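Local coordinates for RING-type domain-containing protein (Chaetomium thermophilum, PDB 6Z3U) that activates the cyclin-dependent kinase CDK7 together with Cyclin H, as the MAT1 subunit of the CAK complex, at the interface of chains B and A. Coordinates in Å, arbitrary orientation; residue numbers count along the deposited sequence, not the author numbering. Chains: chain A, RING-type domain-containing protein; chain B, Protein kinase domain-containing protein.

The interface of chains B and A. Residues chain B 246-249, 272; chain A 27, 30, 33, 36, 41, 43.
Kinase–activator interface within the CAK complex, where the C-terminal part of the MAT1 subunit (chain A) clasps a bend of the CDK7 chain. The segment B:Ala246 to B:Gly249 lies a few residues after the DFG motif, in the activation segment of the kinase, and B:Pro248 packs against A:Leu27, A:Tyr30 and A:Tyr41, with A:Phe43 behind. A:His36, on helix 34-39, is the polar hub. From its CB, the ring atoms CG and CD2 pass alongside CB of B:His272; CE1 lies over one face of the B:His272 ring, towards its rim; and NE2, at the tip, accepts a bent hydrogen bond from the backbone N of B:Gly249 (2.9 Å), which lies at the ring edge, in plane. At the other nitrogen, ND1 donates to OD2 of A:Asp33 (2.6 Å), also by a bent bond, meeting it from above the carboxylate plane. Bonds at both nitrogens hold the rotation of the imidazole and would probably favour a proton on ND1, polarised by the nearby carboxylate. The two histidine rings stack, offset, with planes 22° apart and centroids 3.8 Å apart; CB of A:Tyr30 lies over the opposite face of A:His36. An alanine here would remove the stack and the acceptor for B:Gly249 N, and would probably loosen the hold on the bend. A:Tyr41 extends with CG anti to its backbone N (chi1 -176°), its CB passing O of B:His272, and its ring crosses B:Pro248 obliquely. CD1 of A:Tyr41 lies over the centre of the A:Phe43 ring. The A:Tyr30 ring lies against the turn, with O of B:Pro248 over one face and CE1 touching CA of B:Gly249 at 3.4 Å, while CD2 of A:Leu27 reaches CG of B:Pro248 at 3.6 Å. At the far end, the phenol OH of A:Tyr41 donates to the carbonyl O of B:Ala246 (2.8 Å), in the carbonyl plane on a lone pair, with a C=O...OH angle of 134°.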
loop_
_atom_site.group_PDB
_atom_site.type_symbol
_atom_site.label_atom_id
_atom_site.label_comp_id
_atom_site.label_asym_id
_atom_site.label_seq_id
_atom_site.Cartn_x
_atom_site.Cartn_y
_atom_site.Cartn_z
ATOM N N ALA B 246 1.506 4.592 -9.705
ATOM C CA ALA B 246 0.557 4.098 -10.690
ATOM C C ALA B 246 1.282 3.577 -11.925
ATOM O O ALA B 246 2.383 4.018 -12.260
ATOM C CB ALA B 246 -0.419 5.203 -11.090
ATOM N N ASP B 247 0.651 2.628 -12.603
ATOM C CA ASP B 247 1.196 2.114 -13.846
ATOM C C ASP B 247 0.942 3.099 -14.981
ATOM O O ASP B 247 0.138 4.025 -14.846
ATOM C CB ASP B 247 0.572 0.764 -14.179
ATOM C CG ASP B 247 1.127 -0.359 -13.328
ATOM O OD1 ASP B 247 2.053 -0.099 -12.532
ATOM O OD2 ASP B 247 0.650 -1.506 -13.467
ATOM N N PRO B 248 1.633 2.935 -16.107
ATOM C CA PRO B 248 1.385 3.822 -17.252
ATOM C C PRO B 248 -0.043 3.678 -17.753
ATOM O O PRO B 248 -0.540 2.569 -17.961
ATOM C CB PRO B 248 2.407 3.354 -18.294
ATOM C CG PRO B 248 3.462 2.652 -17.509
ATOM C CD PRO B 248 2.746 2.006 -16.363
ATOM N N GLY B 249 -0.702 4.818 -17.948
ATOM C CA GLY B 249 -2.087 4.854 -18.355
ATOM C C GLY B 249 -3.077 4.854 -17.213
ATOM O O GLY B 249 -4.274 5.065 -17.451
ATOM N N HIS B 272 -1.111 11.935 -14.827
ATOM C CA HIS B 272 -0.037 10.946 -14.967
ATOM C C HIS B 272 1.263 11.606 -14.514
ATOM O O HIS B 272 2.042 12.098 -15.333
ATOM C CB HIS B 272 0.047 10.439 -16.406
ATOM C CG HIS B 272 -1.198 9.753 -16.876
ATOM N ND1 HIS B 272 -1.864 10.126 -18.024
ATOM C CD2 HIS B 272 -1.895 8.715 -16.358
ATOM C CE1 HIS B 272 -2.923 9.353 -18.188
ATOM N NE2 HIS B 272 -2.962 8.485 -17.193
ATOM N N LEU A 27 4.930 -0.122 -23.481
ATOM C CA LEU A 27 5.244 1.207 -22.969
ATOM C C LEU A 27 5.286 2.243 -24.083
ATOM O O LEU A 27 4.945 3.409 -23.857
ATOM C CB LEU A 27 6.585 1.191 -22.236
ATOM C CG LEU A 27 6.642 0.510 -20.871
ATOM C CD1 LEU A 27 8.057 0.564 -20.319
ATOM C CD2 LEU A 27 5.671 1.164 -19.907
ATOM N N TYR A 30 2.618 4.938 -24.435
ATOM C CA TYR A 30 2.515 5.992 -23.434
ATOM C C TYR A 30 3.688 6.961 -23.470
ATOM O O TYR A 30 3.499 8.154 -23.206
ATOM C CB TYR A 30 2.401 5.370 -22.039
ATOM C CG TYR A 30 1.222 4.436 -21.890
ATOM C CD1 TYR A 30 -0.054 4.932 -21.662
ATOM C CD2 TYR A 30 1.383 3.060 -21.979
ATOM C CE1 TYR A 30 -1.137 4.084 -21.525
ATOM C CE2 TYR A 30 0.305 2.203 -21.843
ATOM C CZ TYR A 30 -0.954 2.721 -21.617
ATOM O OH TYR A 30 -2.036 1.876 -21.480
ATOM N N ASP A 33 2.653 9.684 -25.307
ATOM C CA ASP A 33 1.428 10.342 -24.876
ATOM C C ASP A 33 1.769 11.703 -24.283
ATOM O O ASP A 33 2.595 11.803 -23.370
ATOM C CB ASP A 33 0.691 9.483 -23.853
ATOM C CG ASP A 33 -0.604 10.118 -23.389
ATOM O OD1 ASP A 33 -1.034 11.113 -24.010
ATOM O OD2 ASP A 33 -1.194 9.625 -22.404
ATOM N N HIS A 36 1.505 12.009 -20.471
ATOM C CA HIS A 36 2.478 11.294 -19.652
ATOM C C HIS A 36 3.811 12.026 -19.607
ATOM O O HIS A 36 4.439 12.121 -18.547
ATOM C CB HIS A 36 2.679 9.879 -20.187
ATOM C CG HIS A 36 1.583 8.933 -19.818
ATOM N ND1 HIS A 36 0.306 9.041 -20.325
ATOM C CD2 HIS A 36 1.572 7.859 -18.995
ATOM C CE1 HIS A 36 -0.445 8.074 -19.829
ATOM N NE2 HIS A 36 0.299 7.344 -19.018
ATOM N N TYR A 41 5.378 11.707 -15.829
ATOM C CA TYR A 41 5.335 10.294 -15.479
ATOM C C TYR A 41 6.696 9.662 -15.738
ATOM O O TYR A 41 7.279 9.837 -16.812
ATOM C CB TYR A 41 4.258 9.561 -16.275
ATOM C CG TYR A 41 4.117 8.113 -15.856
ATOM C CD1 TYR A 41 4.941 7.130 -16.392
ATOM C CD2 TYR A 41 3.175 7.731 -14.912
ATOM C CE1 TYR A 41 4.825 5.809 -16.005
ATOM C CE2 TYR A 41 3.051 6.411 -14.519
ATOM C CZ TYR A 41 3.881 5.456 -15.068
ATOM O OH TYR A 41 3.765 4.139 -14.685
ATOM N N PHE A 43 8.801 6.573 -16.519
ATOM C CA PHE A 43 8.831 5.194 -16.992
ATOM C C PHE A 43 10.000 4.428 -16.391
ATOM O O PHE A 43 9.925 3.204 -16.245
ATOM C CB PHE A 43 8.899 5.162 -18.517
ATOM C CG PHE A 43 7.689 5.745 -19.184
ATOM C CD1 PHE A 43 6.624 4.938 -19.540
ATOM C CD2 PHE A 43 7.611 7.101 -19.446
ATOM C CE1 PHE A 43 5.507 5.471 -20.150
ATOM C CE2 PHE A 43 6.495 7.640 -20.055
ATOM C CZ PHE A 43 5.442 6.824 -20.407
#